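Local coordinates for protein methylocystis parvus OBBP MbnE (Methylocystis parvus OBBP, PDB 5ICQ) that probably binds the copper-chelating peptide methanobactin in the periplasm, as a family 5 solute-binding protein, and probably takes part in its transport, at residues V210-S214 and D215-A219; R436-D440 and G441-S445; Y483-R486 and R487-D491; R545-E548 and D549-A553; A556-R559 and V560-G564. All blocks are in the same frame, centred on the assembly; numbering follows the deposited sequence.

Contact 1: V210-S214 and D215-A219; sequences VERFS and DATLA
Arg-212 meets Asp-215 twice, once through its backbone and once through its side chain, in a type I beta turn that runs from Arg-212 to Asp-215. The backbone bond closes the turn: Asp-215 N donates to Arg-212 O over 2.9 Å. The side chains of these residues, three apart, lie side by side and point the same way. Arg-212 NE reaches Asp-215 OD2 at 3.3 Å, a salt bridge that is also a hydrogen bond. It is not ideal, since the N-H bends to 141° and OD2 lies tilted out of the guanidinium plane, receiving the N-H on its anti lone pair. The other oxygen, Asp-215 OD1, takes a weak bond from Ala-216 N. Bends at chi2 (-61°) and chi3 (-69°) fold the arginine back over the turn, bringing one guanidinium face against the methyl of Thr-217, with Arg-212 NH2 to Thr-217 CG2 at 3.2 Å. Two waters handle further polar atoms. Water 1 accepts from Arg-212 NH2 and from Ala-219 N at 2.9 Å, linking the guanidinium to the chain beyond the turn. Water 2 lies within bonding distance of Phe-213 O, Asp-215 O and Thr-217 OG1, which must share its protons, and Phe-213 O accepts from Asn-81 ND2 as well. Phe-213 itself turns inward onto Leu-154 and Leu-155 of helix 145-158. With its bent geometry and exposed setting, the ion pair is probably weak, and the waters serve the polar atoms that it does not engage.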
# COMPACT_ATOMS: atom_id res chain seq x y z
N VAL A 210 10.81 22.08 17.74
CA VAL A 210 11.35 20.75 17.51
C VAL A 210 11.22 19.88 18.76
O VAL A 210 11.09 18.65 18.66
CB VAL A 210 12.81 20.81 17.02
CG1 VAL A 210 12.93 21.79 15.86
CG2 VAL A 210 13.75 21.18 18.13
N GLU A 211 11.21 20.49 19.95
CA GLU A 211 11.10 19.68 21.17
C GLU A 211 9.70 19.08 21.33
O GLU A 211 9.55 18.03 21.96
CB GLU A 211 11.48 20.52 22.39
CG GLU A 211 12.97 20.47 22.74
CD GLU A 211 13.84 21.20 21.74
OE1 GLU A 211 13.40 22.25 21.23
OE2 GLU A 211 14.96 20.71 21.46
N ARG A 212 8.67 19.74 20.78
CA ARG A 212 7.30 19.22 20.82
C ARG A 212 7.03 18.18 19.74
O ARG A 212 5.97 17.55 19.77
CB ARG A 212 6.28 20.36 20.63
CG ARG A 212 5.95 21.21 21.84
CD ARG A 212 5.35 20.42 23.01
NE ARG A 212 4.00 19.87 22.81
CZ ARG A 212 2.88 20.59 22.69
NH1 ARG A 212 2.94 21.92 22.71
NH2 ARG A 212 1.70 19.99 22.54
N PHE A 213 7.96 17.97 18.80
CA PHE A 213 7.68 17.15 17.62
C PHE A 213 7.23 15.74 18.00
O PHE A 213 6.36 15.16 17.34
CB PHE A 213 8.92 17.10 16.72
CG PHE A 213 8.69 16.38 15.42
CD1 PHE A 213 8.08 17.03 14.36
CD2 PHE A 213 9.11 15.07 15.24
CE1 PHE A 213 7.87 16.38 13.15
CE2 PHE A 213 8.92 14.42 14.04
CZ PHE A 213 8.30 15.07 12.99
N SER A 214 7.81 15.17 19.06
CA SER A 214 7.48 13.80 19.43
C SER A 214 6.22 13.68 20.27
O SER A 214 5.82 12.55 20.59
CB SER A 214 8.66 13.18 20.19
OG SER A 214 9.04 14.04 21.26
N ASP A 215 5.58 14.78 20.64
CA ASP A 215 4.36 14.76 21.43
C ASP A 215 3.15 14.69 20.50
O ASP A 215 3.22 15.01 19.31
CB ASP A 215 4.29 16.02 22.32
CG ASP A 215 3.21 15.93 23.42
OD1 ASP A 215 2.77 14.82 23.77
OD2 ASP A 215 2.82 17.00 23.94
N ALA A 216 2.02 14.25 21.06
CA ALA A 216 0.73 14.39 20.39
C ALA A 216 0.25 15.83 20.58
O ALA A 216 0.10 16.29 21.72
CB ALA A 216 -0.28 13.40 20.96
N THR A 217 0.05 16.55 19.48
CA THR A 217 -0.22 17.98 19.52
C THR A 217 -1.51 18.28 18.78
O THR A 217 -1.75 17.77 17.69
CB THR A 217 0.93 18.76 18.88
OG1 THR A 217 1.17 18.26 17.56
CG2 THR A 217 2.21 18.60 19.70
N LEU A 218 -2.34 19.14 19.37
CA LEU A 218 -3.55 19.62 18.71
C LEU A 218 -3.45 21.08 18.30
O LEU A 218 -4.42 21.63 17.78
CB LEU A 218 -4.77 19.43 19.62
CG LEU A 218 -5.02 17.96 19.99
CD1 LEU A 218 -5.99 17.87 21.16
CD2 LEU A 218 -5.53 17.18 18.78
N ALA A 219 -2.31 21.73 18.53
CA ALA A 219 -2.12 23.08 18.00
C ALA A 219 -2.22 23.04 16.48
O ALA A 219 -1.79 22.08 15.84
CB ALA A 219 -0.76 23.64 18.43
O HOH W 1 -0.37 21.43 20.67
O HOH W 2 3.87 16.94 17.45

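Contact 2: R436-D440 and G441-S445; sequences RLMKD and GEPFS
A two-residue beta hairpin, strand 437-439 returning as strand 442-450, turns at Asp-440 and Gly-441 through a type I' turn from Lys-439 to Glu-442. Lys-439 and Glu-442 form an antiparallel hydrogen-bonded pair: Lys-439 N donates to Glu-442 O over 2.9 Å, and Glu-442 N returns a bond to Lys-439 O. Met-438 and Pro-443 make the next, non-hydrogen-bonded pair, where Met-438 CA contributes a CA-H...O contact to Glu-442 O. Beyond it, Phe-444 N gives Leu-437 O a short bond of 2.7 Å. Both turn residues have positive phi, 53° at Asp-440 and 78° at Gly-441, as this turn type requires.

The side chains divide between two faces. On that of Met-438 and Pro-443, the methionine chain folds back on itself, with chi2 at -66°, so that SD lies 3.8 Å from Pro-443 N while CE reaches 3.4 Å from Gly-441 O. Arg-436 CD runs beside the proline ring, 3.9 Å from Pro-443 CB. Lys-439 takes the other face: its extended chain lies alongside Phe-444, placing CD at the ring edge, 3.8 Å from CE2. Only the last torsion bends, and Lys-439 NZ forms a salt bridge with Asp-440 OD2 at 3.0 Å, meeting the oxygen from above the carboxylate plane; it also makes a weak bond to Ala-331 O. Leu-437 CD2 packs on Phe-444 CB.

The Phe-444 ring meets Phe-342 of helix 336-343 edge-to-face. Backbone bonds from Met-438 to Arg-431 and from Phe-444 to Glu-472 join the hairpin to strands 431-432 and 472-477 of the mixed sheet.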
# COMPACT_ATOMS: atom_id res chain seq x y z
N ARG A 436 -4.51 -40.66 9.69
CA ARG A 436 -3.62 -39.55 9.98
C ARG A 436 -2.48 -39.47 8.98
O ARG A 436 -1.86 -40.49 8.65
CB ARG A 436 -3.03 -39.66 11.39
CG ARG A 436 -4.04 -39.57 12.52
CD ARG A 436 -3.45 -40.07 13.82
NE ARG A 436 -4.33 -41.03 14.48
CZ ARG A 436 -4.47 -42.30 14.11
NH1 ARG A 436 -3.79 -42.77 13.07
NH2 ARG A 436 -5.30 -43.10 14.78
N LEU A 437 -2.19 -38.26 8.53
CA LEU A 437 -0.97 -38.00 7.77
C LEU A 437 0.23 -38.09 8.71
O LEU A 437 0.26 -37.43 9.75
CB LEU A 437 -1.04 -36.62 7.13
CG LEU A 437 0.14 -36.31 6.21
CD1 LEU A 437 -0.06 -37.06 4.90
CD2 LEU A 437 0.28 -34.80 5.99
N MET A 438 1.23 -38.88 8.33
CA MET A 438 2.41 -39.08 9.16
C MET A 438 3.61 -38.37 8.56
O MET A 438 3.84 -38.45 7.35
CB MET A 438 2.72 -40.58 9.32
CG MET A 438 1.56 -41.41 9.83
SD MET A 438 1.07 -41.00 11.52
CE MET A 438 2.42 -41.68 12.47
N LYS A 439 4.38 -37.68 9.41
CA LYS A 439 5.67 -37.11 9.02
C LYS A 439 6.68 -37.42 10.10
O LYS A 439 6.44 -37.15 11.29
CB LYS A 439 5.58 -35.59 8.79
CG LYS A 439 6.91 -34.97 8.37
CD LYS A 439 6.78 -33.45 8.18
CE LYS A 439 8.10 -32.85 7.70
NZ LYS A 439 9.11 -32.76 8.79
N ASP A 440 7.82 -38.00 9.70
CA ASP A 440 8.87 -38.41 10.65
C ASP A 440 8.31 -39.29 11.76
O ASP A 440 8.67 -39.16 12.93
CB ASP A 440 9.58 -37.19 11.23
CG ASP A 440 10.21 -36.32 10.17
OD1 ASP A 440 10.71 -36.86 9.17
OD2 ASP A 440 10.21 -35.08 10.35
N GLY A 441 7.38 -40.18 11.40
CA GLY A 441 6.84 -41.13 12.36
C GLY A 441 5.79 -40.60 13.32
O GLY A 441 5.37 -41.35 14.20
N GLU A 442 5.36 -39.35 13.18
CA GLU A 442 4.37 -38.73 14.06
C GLU A 442 3.21 -38.16 13.26
O GLU A 442 3.40 -37.74 12.12
CB GLU A 442 5.01 -37.59 14.89
CG GLU A 442 6.12 -38.04 15.83
CD GLU A 442 5.59 -38.76 17.05
OE1 GLU A 442 6.14 -39.84 17.39
OE2 GLU A 442 4.63 -38.26 17.67
N PRO A 443 2.01 -38.13 13.83
CA PRO A 443 0.87 -37.54 13.11
C PRO A 443 1.08 -36.06 12.88
O PRO A 443 1.64 -35.36 13.73
CB PRO A 443 -0.32 -37.80 14.04
CG PRO A 443 0.17 -38.78 15.08
CD PRO A 443 1.64 -38.56 15.19
N PHE A 444 0.66 -35.57 11.72
CA PHE A 444 0.90 -34.17 11.38
C PHE A 444 -0.16 -33.31 12.04
O PHE A 444 -1.37 -33.53 11.85
CB PHE A 444 0.89 -33.96 9.86
CG PHE A 444 1.59 -32.69 9.43
CD1 PHE A 444 1.02 -31.45 9.67
CD2 PHE A 444 2.85 -32.74 8.84
CE1 PHE A 444 1.66 -30.28 9.30
CE2 PHE A 444 3.51 -31.57 8.47
CZ PHE A 444 2.91 -30.34 8.70
N SER A 445 0.27 -32.33 12.83
CA SER A 445 -0.68 -31.39 13.41
C SER A 445 -0.01 -30.03 13.61
O SER A 445 1.20 -29.94 13.82
CB SER A 445 -1.27 -31.91 14.73
OG SER A 445 -0.37 -31.77 15.79

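Contact 3: Y483-R486 and R487-D491; sequences YQRR and RQKFD
Arg-486 reaches past the end of its helix and grips the backbone carbonyl of Asp-491 side-on with two hydrogen bonds: NE lies 2.9 Å from Asp-491 O and NH2 3.1 Å from the same atom. The oxygen sits within 1° of the guanidinium plane. Arg-486 CG stands beside the backbone N, and a bend at chi3 (58°) swings the guanidinium round to that carbonyl. The Asp-491 carboxylate adds only a long charge contact, OD2 to Arg-486 NE at 3.7 Å; its OD1 pairs with Arg-330, while Arg-486 NH2 also meets Glu-447. A leucine here has no N-H to offer, and the Asp-491 carbonyl and Glu-447 would probably be left without this partner, the outgoing chain less firmly held. Elsewhere, Gln-484 and Gln-488 run side by side with amide planes 14° apart, Gln-484 CG to Gln-488 NE2 at 3.6 Å. The guanidinium of Arg-487 lays one face over Gln-484 CA and brings its edge to Tyr-483 CE2, at 4.1 Å from NH1. At the helix end, Phe-490 turns to positive phi, Asp-491 N bonds back to Arg-486 O at 2.8 Å and Phe-490 N weakly to Arg-487 O: a Schellman motif, a common C-terminal helix stop.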
# COMPACT_ATOMS: atom_id res chain seq x y z
N TYR A 483 -1.15 -11.83 20.41
CA TYR A 483 -1.02 -11.94 18.96
C TYR A 483 0.15 -11.10 18.45
O TYR A 483 0.97 -11.57 17.64
CB TYR A 483 -2.31 -11.49 18.29
CG TYR A 483 -2.35 -11.70 16.79
CD1 TYR A 483 -2.68 -12.94 16.25
CD2 TYR A 483 -2.08 -10.66 15.92
CE1 TYR A 483 -2.73 -13.14 14.87
CE2 TYR A 483 -2.11 -10.85 14.53
CZ TYR A 483 -2.43 -12.09 14.02
OH TYR A 483 -2.49 -12.30 12.65
N GLN A 484 0.23 -9.85 18.89
CA GLN A 484 1.31 -8.98 18.44
C GLN A 484 2.66 -9.50 18.92
O GLN A 484 3.63 -9.52 18.15
CB GLN A 484 1.08 -7.55 18.95
CG GLN A 484 2.30 -6.65 18.82
CD GLN A 484 2.14 -5.30 19.51
OE1 GLN A 484 2.06 -4.26 18.86
NE2 GLN A 484 2.10 -5.32 20.84
N ARG A 485 2.75 -9.93 20.18
CA ARG A 485 4.02 -10.46 20.67
C ARG A 485 4.43 -11.73 19.92
O ARG A 485 5.61 -11.92 19.59
CB ARG A 485 3.94 -10.74 22.17
CG ARG A 485 5.15 -11.45 22.73
CD ARG A 485 5.69 -10.76 23.97
NE ARG A 485 4.65 -10.57 24.97
CZ ARG A 485 4.29 -9.38 25.45
NH1 ARG A 485 4.90 -8.28 25.04
NH2 ARG A 485 3.33 -9.29 26.36
N ARG A 486 3.48 -12.63 19.68
CA ARG A 486 3.82 -13.87 19.00
C ARG A 486 4.15 -13.63 17.54
O ARG A 486 5.02 -14.32 16.98
CB ARG A 486 2.69 -14.88 19.16
CG ARG A 486 2.63 -15.43 20.60
CD ARG A 486 1.47 -16.41 20.78
NE ARG A 486 1.60 -17.53 19.84
CZ ARG A 486 0.74 -18.54 19.74
NH1 ARG A 486 -0.32 -18.58 20.55
NH2 ARG A 486 0.94 -19.50 18.85
N ARG A 487 3.50 -12.66 16.90
CA ARG A 487 3.87 -12.34 15.53
C ARG A 487 5.29 -11.79 15.47
O ARG A 487 6.07 -12.15 14.57
CB ARG A 487 2.88 -11.35 14.93
CG ARG A 487 3.16 -10.99 13.48
CD ARG A 487 2.31 -9.81 13.02
NE ARG A 487 2.81 -8.57 13.61
CZ ARG A 487 2.05 -7.68 14.23
NH1 ARG A 487 0.74 -7.87 14.34
NH2 ARG A 487 2.60 -6.58 14.74
N GLN A 488 5.65 -10.94 16.43
CA GLN A 488 6.98 -10.32 16.46
C GLN A 488 8.08 -11.35 16.67
O GLN A 488 9.18 -11.22 16.13
CB GLN A 488 7.03 -9.25 17.56
CG GLN A 488 6.31 -7.98 17.16
CD GLN A 488 6.14 -7.01 18.32
OE1 GLN A 488 6.38 -7.36 19.48
NE2 GLN A 488 5.73 -5.78 18.01
N LYS A 489 7.81 -12.37 17.50
CA LYS A 489 8.78 -13.41 17.79
C LYS A 489 8.68 -14.60 16.85
O LYS A 489 9.46 -15.55 17.01
CB LYS A 489 8.61 -13.87 19.24
CG LYS A 489 8.81 -12.75 20.25
CD LYS A 489 8.70 -13.24 21.69
CE LYS A 489 9.19 -12.17 22.68
NZ LYS A 489 9.07 -12.60 24.11
N PHE A 490 7.76 -14.57 15.89
CA PHE A 490 7.51 -15.69 14.97
C PHE A 490 7.12 -16.96 15.74
O PHE A 490 7.51 -18.07 15.36
CB PHE A 490 8.71 -15.93 14.05
CG PHE A 490 9.20 -14.67 13.35
CD1 PHE A 490 8.34 -13.93 12.55
CD2 PHE A 490 10.52 -14.24 13.50
CE1 PHE A 490 8.79 -12.77 11.89
CE2 PHE A 490 10.97 -13.08 12.85
CZ PHE A 490 10.10 -12.34 12.05
N ASP A 491 6.34 -16.79 16.80
CA ASP A 491 5.90 -17.93 17.61
C ASP A 491 4.52 -18.40 17.12
O ASP A 491 3.48 -18.20 17.76
CB ASP A 491 5.88 -17.56 19.09
CG ASP A 491 5.40 -18.70 19.97
OD1 ASP A 491 5.43 -19.87 19.51
OD2 ASP A 491 4.99 -18.42 21.11

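Contact 4: R545-E548 and D549-A553; sequences RSQE and DFVTA
Glu-548 O is held by two donors of Thr-552, the backbone N at 3.1 Å and the hydroxyl OG1 at 2.9 Å, which approach from opposite faces of its carbonyl plane. The threonine can do both because OG1 stands beside its own backbone N (chi1 -62°), turned back toward the preceding helical turn. Two residues before Glu-548, Ser-546 occupies the N-cap. Its OG accepts from Asp-549 N over 3.0 Å with an angle of 160°, which satisfies an amide of the first helical turn. With chi1 at 72°, that hydroxyl lies between the backbone N and the carbonyl carbon, facing into the helix start. The Asp-549 carboxylate folds back toward the cap without bonding OG directly. Water 3 links the Ser-546 backbone N to the carboxylate, accepting from Ser-546 N at 2.9 Å and donating to Asp-549 OD2 at 2.6 Å. Water 4 lies 2.7 Å from Ser-546 OG and gives a weak bond to Asp-549 OD1. The carboxylate is likely to be favourably placed near the positive, N-terminal end of the helix. Val-551 CG2 packs over the backbone, 3.3 Å from Gln-547 O. Phe-550 points to the interior, where its ring stacks on His-41 and touches Leu-541 of helix 532-543, while Thr-552 rests on helix 381-387 at Lys-382, Glu-383 and Leu-386. The start of helix 547-563 thus packs against both helices, Ala-553 touching Leu-386 and Leu-541.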
# COMPACT_ATOMS: atom_id res chain seq x y z
N ARG A 545 16.56 0.04 -14.70
CA ARG A 545 16.42 1.46 -15.01
C ARG A 545 15.22 1.75 -15.89
O ARG A 545 14.46 2.68 -15.59
CB ARG A 545 17.72 1.99 -15.65
CG ARG A 545 18.87 2.01 -14.66
CD ARG A 545 20.03 2.83 -15.17
NE ARG A 545 21.14 2.85 -14.23
CZ ARG A 545 22.17 3.69 -14.33
NH1 ARG A 545 22.20 4.57 -15.32
NH2 ARG A 545 23.16 3.65 -13.44
N SER A 546 15.02 0.99 -16.97
CA SER A 546 13.89 1.25 -17.85
C SER A 546 12.63 0.61 -17.30
O SER A 546 12.67 -0.36 -16.54
CB SER A 546 14.16 0.70 -19.25
OG SER A 546 14.11 -0.72 -19.25
N GLN A 547 11.48 1.17 -17.69
CA GLN A 547 10.21 0.62 -17.22
C GLN A 547 10.04 -0.82 -17.71
O GLN A 547 9.52 -1.68 -16.98
CB GLN A 547 9.05 1.50 -17.70
CG GLN A 547 7.70 1.15 -17.10
CD GLN A 547 7.63 1.46 -15.62
OE1 GLN A 547 8.18 2.45 -15.15
NE2 GLN A 547 6.94 0.60 -14.87
N GLU A 548 10.51 -1.11 -18.92
CA GLU A 548 10.39 -2.46 -19.46
C GLU A 548 11.25 -3.45 -18.67
O GLU A 548 10.80 -4.56 -18.37
CB GLU A 548 10.79 -2.47 -20.94
CG GLU A 548 10.86 -3.85 -21.56
CD GLU A 548 11.01 -3.80 -23.08
OE1 GLU A 548 10.73 -2.75 -23.68
OE2 GLU A 548 11.41 -4.83 -23.65
N ASP A 549 12.47 -3.06 -18.32
CA ASP A 549 13.31 -3.94 -17.52
C ASP A 549 12.76 -4.09 -16.11
O ASP A 549 12.93 -5.15 -15.50
CB ASP A 549 14.74 -3.41 -17.48
CG ASP A 549 15.45 -3.55 -18.82
OD1 ASP A 549 14.86 -4.15 -19.74
OD2 ASP A 549 16.60 -3.08 -18.95
N PHE A 550 12.12 -3.05 -15.57
CA PHE A 550 11.49 -3.16 -14.26
C PHE A 550 10.35 -4.16 -14.27
O PHE A 550 10.26 -5.03 -13.39
CB PHE A 550 10.98 -1.79 -13.80
CG PHE A 550 10.37 -1.79 -12.42
CD1 PHE A 550 11.13 -2.09 -11.30
CD2 PHE A 550 9.03 -1.48 -12.25
CE1 PHE A 550 10.57 -2.07 -10.02
CE2 PHE A 550 8.46 -1.45 -10.97
CZ PHE A 550 9.24 -1.76 -9.86
N VAL A 551 9.46 -4.07 -15.27
CA VAL A 551 8.36 -5.03 -15.36
C VAL A 551 8.90 -6.45 -15.48
O VAL A 551 8.42 -7.37 -14.80
CB VAL A 551 7.44 -4.67 -16.54
CG1 VAL A 551 6.42 -5.77 -16.79
CG2 VAL A 551 6.73 -3.35 -16.25
N THR A 552 9.92 -6.64 -16.32
CA THR A 552 10.56 -7.95 -16.45
C THR A 552 11.00 -8.49 -15.10
O THR A 552 10.71 -9.64 -14.75
CB THR A 552 11.76 -7.83 -17.41
OG1 THR A 552 11.30 -7.42 -18.70
CG2 THR A 552 12.47 -9.17 -17.55
N ALA A 553 11.71 -7.66 -14.33
CA ALA A 553 12.25 -8.12 -13.05
C ALA A 553 11.14 -8.44 -12.05
O ALA A 553 11.25 -9.40 -11.29
CB ALA A 553 13.21 -7.07 -12.48
O HOH W 3 17.11 -0.83 -17.73
O HOH W 4 15.04 -1.41 -21.65

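Contact 5: A556-R559 and V560-G564; sequences AYDR and VLLSG
Leu-561 lays a methyl over the ring of Tyr-557 one helical turn before it: CD1 sits 3.9 Å from the centroid of the Tyr-557 ring and 25° off the normal, a CH-pi contact displaced toward the hydroxyl end. Tyr-557 CZ is the nearest ring atom, at 3.6 Å from Leu-561 CD1. The tyrosine has CG opposite its backbone N (chi1 173°) and the leucine has CG beside its own (chi1 -70°), torsions that bring the two obliquely together. Leu-562 repeats the spacing against Asp-558, with CD1 at 3.7 Å from OD2. Ser-563 turns OG back to the helix and donates to Arg-559 O over 2.8 Å; its backbone N binds that oxygen from the other face of the carbonyl plane, at 3.0 Å. The i to i+4 backbone bonds are made as well, Leu-561 N to Tyr-557 O and Leu-562 N to Asp-558 O.

A second shell fixes the polar ends. Tyr-557 OH bonds Gln-509, the Asp-558 carboxylate is held by Ser-365, Ser-374 and the amide of Phe-366, and Arg-559 pairs with Glu-383 while its NH1 donates to the carbonyls of Arg-377 and Ile-398. Ser-563 OG also accepts from Arg-395 N. Replacing Tyr-557 with an alanine would probably open a gap beside Leu-561 CD1 and leave Gln-509 without its hydroxyl partner.

The helix is buried on several sides: Ala-556, Tyr-557 and Val-560 pack on helix 532-543, Ala-556 and Val-560 also on Leu-387 of helix 381-387, and Tyr-557 with Leu-561 on Trp-513 of helix 508-513.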
# COMPACT_ATOMS: atom_id res chain seq x y z
N ALA A 556 9.52 -11.78 -12.93
CA ALA A 556 10.39 -12.88 -12.51
C ALA A 556 10.40 -13.03 -10.99
O ALA A 556 10.39 -14.14 -10.46
CB ALA A 556 11.81 -12.67 -13.03
N TYR A 557 10.44 -11.90 -10.28
CA TYR A 557 10.36 -11.92 -8.82
C TYR A 557 9.07 -12.58 -8.34
O TYR A 557 9.08 -13.41 -7.42
CB TYR A 557 10.48 -10.47 -8.34
CG TYR A 557 10.26 -10.21 -6.86
CD1 TYR A 557 11.04 -10.82 -5.90
CD2 TYR A 557 9.30 -9.30 -6.45
CE1 TYR A 557 10.85 -10.54 -4.54
CE2 TYR A 557 9.11 -9.00 -5.11
CZ TYR A 557 9.88 -9.63 -4.16
OH TYR A 557 9.69 -9.36 -2.81
N ASP A 558 7.94 -12.23 -8.96
CA ASP A 558 6.66 -12.85 -8.64
C ASP A 558 6.74 -14.37 -8.77
O ASP A 558 6.31 -15.11 -7.88
CB ASP A 558 5.57 -12.28 -9.57
CG ASP A 558 4.14 -12.59 -9.11
OD1 ASP A 558 3.89 -12.63 -7.88
OD2 ASP A 558 3.24 -12.77 -9.98
N ARG A 559 7.33 -14.85 -9.88
CA ARG A 559 7.46 -16.30 -10.09
C ARG A 559 8.27 -16.96 -8.98
O ARG A 559 7.94 -18.07 -8.55
CB ARG A 559 8.11 -16.60 -11.44
CG ARG A 559 7.40 -15.90 -12.60
CD ARG A 559 7.84 -16.40 -13.97
NE ARG A 559 7.41 -15.42 -14.97
CZ ARG A 559 6.31 -15.52 -15.70
NH1 ARG A 559 5.52 -16.57 -15.51
NH2 ARG A 559 5.99 -14.57 -16.57
N VAL A 560 9.35 -16.31 -8.54
CA VAL A 560 10.18 -16.91 -7.48
C VAL A 560 9.42 -16.95 -6.16
O VAL A 560 9.43 -17.97 -5.46
CB VAL A 560 11.51 -16.14 -7.35
CG1 VAL A 560 12.29 -16.63 -6.13
CG2 VAL A 560 12.36 -16.29 -8.63
N LEU A 561 8.73 -15.86 -5.81
CA LEU A 561 7.94 -15.87 -4.58
C LEU A 561 6.86 -16.94 -4.62
O LEU A 561 6.68 -17.70 -3.66
CB LEU A 561 7.29 -14.50 -4.36
CG LEU A 561 8.20 -13.33 -3.98
CD1 LEU A 561 7.34 -12.08 -3.77
CD2 LEU A 561 9.00 -13.68 -2.71
N LEU A 562 6.11 -17.00 -5.72
CA LEU A 562 5.02 -17.97 -5.80
C LEU A 562 5.56 -19.40 -5.75
O LEU A 562 4.92 -20.28 -5.16
CB LEU A 562 4.21 -17.76 -7.09
CG LEU A 562 3.41 -16.46 -7.13
CD1 LEU A 562 2.88 -16.17 -8.56
CD2 LEU A 562 2.24 -16.56 -6.15
N SER A 563 6.72 -19.64 -6.37
CA SER A 563 7.28 -20.98 -6.44
C SER A 563 7.77 -21.49 -5.10
O SER A 563 8.03 -22.69 -4.97
CB SER A 563 8.44 -21.04 -7.44
OG SER A 563 7.94 -20.89 -8.76
N GLY A 564 7.92 -20.61 -4.11
CA GLY A 564 8.27 -21.05 -2.78
C GLY A 564 7.10 -21.51 -1.94
O GLY A 564 7.31 -22.16 -0.91

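In the fold
The five contacts follow one another along the chain, each closing before the next opens. Contact 1 lies in the loop between helix 193-198 and strand 227-233, with its centre about 56 Å from that of contact 2, the hairpin of the mixed sheet. Contact 3 ends helix 480-489 just before strand 494-498 of that same sheet, and its nearest atoms are about 12 Å from contact 2. Contacts 4 and 5 share helix 547-563, start and end, with centres about 16 Å apart; contact 1 is on the opposite side of the chain's centre from both. None touches another beyond sequence adjacency: they are separate local elements of different parts of the fold, with contacts 4 and 5 linked through one helix.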